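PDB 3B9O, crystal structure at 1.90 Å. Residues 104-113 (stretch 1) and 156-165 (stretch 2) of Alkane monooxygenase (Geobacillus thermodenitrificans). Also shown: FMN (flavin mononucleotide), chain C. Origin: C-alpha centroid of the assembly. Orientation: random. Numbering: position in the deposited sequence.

Stretch 1, residues 104-113: TFSTTYEHPY
Stretch 2, residues 156-165: ERYDLADEYL

Residues 104-106 end a strand with extended torsions (Phe105 -156/129°). The chain then turns through Thr107 (-78/-4°) and Thr108 (-89/-30°), extends again at Glu110 and His111, and enters a helix at Pro112, with His111 as N-cap. Residues 156-165 are helical throughout, phi near -60° and psi near -40°, each amide from Leu160 onward bonding the carbonyl four residues back. The loop runs beside this helix so that Thr108 lies nearest Arg157 (CA-CA 6.7 Å), Thr107 nearest Ala161 (5.4 Å) and Pro112 nearest Tyr164 (6.1 Å).

Tyr164 (chi1 t, chi2 111°) points toward the loop and fills its concavity. Its OH donates to Glu110 O at 2.7 Å, satisfying a loop carbonyl, while its ring is sandwiched: Thr107 CG2 lies over one face, 3.7 Å from Tyr164 CG, and Pro112 CB over the opposite face, 3.7 Å from the ring centroid. Proline's compact, rigid ring suits such CH-pi packing. Phe105 (t) brings CE1 to 3.2 Å from Tyr164 OH.

Ala161's small CB lets Thr107 OG1 (chi1 p) approach to 3.3 Å. One water bonds Thr107 OG1 (2.7 Å) and donates to Thr108 OG1 (2.8 Å) and Arg157 O (2.7 Å). Thr108 (m) places CG2 over the Arg157 guanidinium, 3.8 Å from NH1.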

# COMPACT_ATOMS: atom_id res chain seq x y z
N THR A 104 5.20 -0.26 1.68
CA THR A 104 5.29 1.20 1.54
C THR A 104 6.72 1.59 1.89
O THR A 104 7.27 1.11 2.88
CB THR A 104 4.28 1.96 2.46
OG1 THR A 104 2.95 1.64 2.04
CG2 THR A 104 4.48 3.51 2.43
N PHE A 105 7.31 2.43 1.05
CA PHE A 105 8.67 2.93 1.26
C PHE A 105 8.80 4.27 0.52
O PHE A 105 8.45 4.40 -0.65
CB PHE A 105 9.72 1.93 0.77
CG PHE A 105 11.12 2.51 0.74
CD1 PHE A 105 11.62 3.08 -0.44
CD2 PHE A 105 11.89 2.57 1.89
CE1 PHE A 105 12.90 3.65 -0.47
CE2 PHE A 105 13.19 3.11 1.87
CZ PHE A 105 13.69 3.66 0.68
N SER A 106 9.28 5.27 1.25
CA SER A 106 9.39 6.65 0.77
C SER A 106 10.61 6.91 -0.12
O SER A 106 11.73 6.44 0.16
CB SER A 106 9.47 7.58 2.00
OG SER A 106 9.55 8.90 1.59
N THR A 107 10.39 7.69 -1.18
CA THR A 107 11.44 8.20 -2.07
C THR A 107 12.25 9.41 -1.50
O THR A 107 13.23 9.87 -2.10
CB THR A 107 10.82 8.62 -3.44
OG1 THR A 107 9.71 9.50 -3.25
CG2 THR A 107 10.33 7.38 -4.22
N THR A 108 11.85 9.90 -0.34
CA THR A 108 12.28 11.23 0.08
C THR A 108 13.61 11.22 0.85
O THR A 108 14.37 12.19 0.75
CB THR A 108 11.15 11.94 0.85
OG1 THR A 108 9.98 11.97 0.03
CG2 THR A 108 11.52 13.38 1.22
N TYR A 109 13.91 10.11 1.56
CA TYR A 109 15.01 10.09 2.54
C TYR A 109 16.21 9.22 2.16
O TYR A 109 17.35 9.70 2.16
CB TYR A 109 14.48 9.77 3.98
CG TYR A 109 13.33 10.67 4.36
CD1 TYR A 109 13.54 12.05 4.56
CD2 TYR A 109 12.03 10.17 4.47
CE1 TYR A 109 12.48 12.90 4.86
CE2 TYR A 109 10.96 11.02 4.78
CZ TYR A 109 11.20 12.38 4.97
OH TYR A 109 10.16 13.22 5.27
N GLU A 110 15.98 7.96 1.79
CA GLU A 110 17.08 7.01 1.65
C GLU A 110 17.44 6.75 0.17
O GLU A 110 16.55 6.71 -0.69
CB GLU A 110 16.76 5.71 2.41
CG GLU A 110 16.34 5.89 3.91
CD GLU A 110 15.78 4.59 4.51
OE1 GLU A 110 14.63 4.58 5.06
OE2 GLU A 110 16.49 3.57 4.38
N HIS A 111 18.73 6.53 -0.10
CA HIS A 111 19.24 6.50 -1.48
C HIS A 111 18.68 5.34 -2.28
O HIS A 111 18.57 4.22 -1.76
CB HIS A 111 20.79 6.48 -1.47
CG HIS A 111 21.40 6.70 -2.83
ND1 HIS A 111 21.85 7.93 -3.25
CD2 HIS A 111 21.57 5.86 -3.87
CE1 HIS A 111 22.30 7.84 -4.49
NE2 HIS A 111 22.14 6.59 -4.90
N PRO A 112 18.32 5.59 -3.55
CA PRO A 112 17.81 4.50 -4.40
C PRO A 112 18.72 3.29 -4.62
O PRO A 112 18.20 2.23 -4.92
CB PRO A 112 17.52 5.21 -5.75
CG PRO A 112 18.37 6.46 -5.68
CD PRO A 112 18.31 6.88 -4.27
N TYR A 113 20.04 3.43 -4.50
CA TYR A 113 20.94 2.31 -4.83
C TYR A 113 20.77 1.21 -3.79
O TYR A 113 20.76 0.03 -4.16
CB TYR A 113 22.40 2.75 -4.88
CG TYR A 113 23.35 1.77 -5.54
CD1 TYR A 113 23.37 1.60 -6.93
CD2 TYR A 113 24.27 1.08 -4.77
CE1 TYR A 113 24.27 0.74 -7.52
CE2 TYR A 113 25.22 0.23 -5.37
CZ TYR A 113 25.21 0.07 -6.73
OH TYR A 113 26.10 -0.78 -7.32
N GLU A 156 7.54 19.19 -5.39
CA GLU A 156 8.93 18.89 -5.65
C GLU A 156 9.33 17.48 -5.13
O GLU A 156 10.17 16.80 -5.72
CB GLU A 156 9.79 19.97 -5.00
CG GLU A 156 11.25 19.80 -5.23
CD GLU A 156 12.06 21.01 -4.77
OE1 GLU A 156 11.49 21.92 -4.09
OE2 GLU A 156 13.28 21.01 -5.09
N ARG A 157 8.71 17.04 -4.04
CA ARG A 157 8.90 15.67 -3.58
C ARG A 157 8.54 14.62 -4.65
O ARG A 157 9.20 13.59 -4.74
CB ARG A 157 8.09 15.41 -2.31
CG ARG A 157 8.73 16.08 -1.09
CD ARG A 157 7.83 16.07 0.12
NE ARG A 157 8.53 16.80 1.15
CZ ARG A 157 8.84 16.32 2.36
NH1 ARG A 157 8.47 15.11 2.74
NH2 ARG A 157 9.50 17.10 3.19
N TYR A 158 7.50 14.90 -5.45
CA TYR A 158 7.10 14.01 -6.56
C TYR A 158 8.07 14.04 -7.75
O TYR A 158 8.26 13.02 -8.41
CB TYR A 158 5.66 14.30 -7.02
CG TYR A 158 4.62 13.61 -6.16
CD1 TYR A 158 3.88 14.33 -5.22
CD2 TYR A 158 4.40 12.25 -6.26
CE1 TYR A 158 2.91 13.67 -4.42
CE2 TYR A 158 3.45 11.58 -5.46
CZ TYR A 158 2.71 12.29 -4.54
OH TYR A 158 1.77 11.61 -3.77
N ASP A 159 8.67 15.19 -8.02
CA ASP A 159 9.73 15.25 -9.02
C ASP A 159 10.94 14.40 -8.60
O ASP A 159 11.55 13.72 -9.43
CB ASP A 159 10.17 16.70 -9.24
CG ASP A 159 9.05 17.59 -9.78
OD1 ASP A 159 8.18 17.12 -10.53
OD2 ASP A 159 9.06 18.78 -9.45
N LEU A 160 11.30 14.47 -7.32
CA LEU A 160 12.35 13.63 -6.76
C LEU A 160 11.98 12.13 -6.91
O LEU A 160 12.81 11.31 -7.35
CB LEU A 160 12.58 14.02 -5.29
CG LEU A 160 13.40 13.05 -4.43
CD1 LEU A 160 14.81 12.86 -4.99
CD2 LEU A 160 13.47 13.54 -3.01
N ALA A 161 10.74 11.80 -6.58
CA ALA A 161 10.23 10.46 -6.80
C ALA A 161 10.34 10.00 -8.27
O ALA A 161 10.68 8.83 -8.53
CB ALA A 161 8.80 10.37 -6.28
N ASP A 162 10.03 10.89 -9.23
CA ASP A 162 10.21 10.57 -10.63
C ASP A 162 11.63 10.06 -10.91
O ASP A 162 11.80 8.99 -11.51
CB ASP A 162 9.94 11.80 -11.52
CG ASP A 162 8.48 12.00 -11.83
OD1 ASP A 162 8.04 13.17 -11.85
OD2 ASP A 162 7.75 11.01 -12.09
N GLU A 163 12.63 10.80 -10.43
CA GLU A 163 14.02 10.47 -10.74
C GLU A 163 14.46 9.24 -9.92
O GLU A 163 15.26 8.45 -10.40
CB GLU A 163 14.95 11.65 -10.41
CG GLU A 163 16.30 11.52 -11.10
CD GLU A 163 17.30 12.55 -10.67
OE1 GLU A 163 16.94 13.72 -10.40
OE2 GLU A 163 18.46 12.19 -10.60
N TYR A 164 13.93 9.11 -8.70
CA TYR A 164 14.18 7.96 -7.84
C TYR A 164 13.76 6.67 -8.60
O TYR A 164 14.53 5.69 -8.68
CB TYR A 164 13.37 8.13 -6.54
CG TYR A 164 13.84 7.26 -5.40
CD1 TYR A 164 14.46 7.83 -4.27
CD2 TYR A 164 13.70 5.85 -5.45
CE1 TYR A 164 14.92 7.07 -3.21
CE2 TYR A 164 14.17 5.05 -4.37
CZ TYR A 164 14.77 5.67 -3.26
OH TYR A 164 15.25 4.89 -2.23
N LEU A 165 12.54 6.67 -9.11
CA LEU A 165 12.04 5.57 -9.96
C LEU A 165 12.87 5.39 -11.24
O LEU A 165 13.14 4.26 -11.63
CB LEU A 165 10.55 5.74 -10.25
CG LEU A 165 9.58 5.21 -9.17
CD1 LEU A 165 8.20 5.48 -9.68
CD2 LEU A 165 9.74 3.70 -8.94
N1 FMN C . 1.63 8.08 3.23
C2 FMN C . 2.59 7.45 3.94
O2 FMN C . 3.62 8.12 4.27
N3 FMN C . 2.41 6.13 4.26
C4 FMN C . 1.29 5.44 3.87
O4 FMN C . 1.15 4.24 4.17
C4A FMN C . 0.29 6.09 3.13
N5 FMN C . -0.85 5.47 2.70
C5A FMN C . -1.79 6.17 1.99
C6 FMN C . -2.99 5.56 1.55
C7 FMN C . -3.94 6.29 0.81
C7M FMN C . -5.22 5.66 0.33
C8 FMN C . -3.70 7.63 0.51
C8M FMN C . -4.71 8.42 -0.28
C9 FMN C . -2.52 8.24 0.95
C9A FMN C . -1.57 7.53 1.69
N10 FMN C . -0.43 8.13 2.11
C10 FMN C . 0.49 7.45 2.83
C1' FMN C . -0.14 9.55 1.82
C2' FMN C . 0.77 9.65 0.58
O2' FMN C . 1.14 8.35 0.11
C3' FMN C . 2.07 10.46 0.78
O3' FMN C . 2.78 10.11 1.99
C4' FMN C . 1.86 11.98 0.59
O4' FMN C . 2.38 12.73 1.69
C5' FMN C . 0.41 12.41 0.35
O5' FMN C . 0.25 12.39 -1.06
P FMN C . -0.73 13.37 -1.86
O1P FMN C . -0.57 14.72 -1.17
O2P FMN C . -0.21 13.29 -3.26
O3P FMN C . -2.14 12.83 -1.64
O HOH W 1 10.24 12.09 -2.71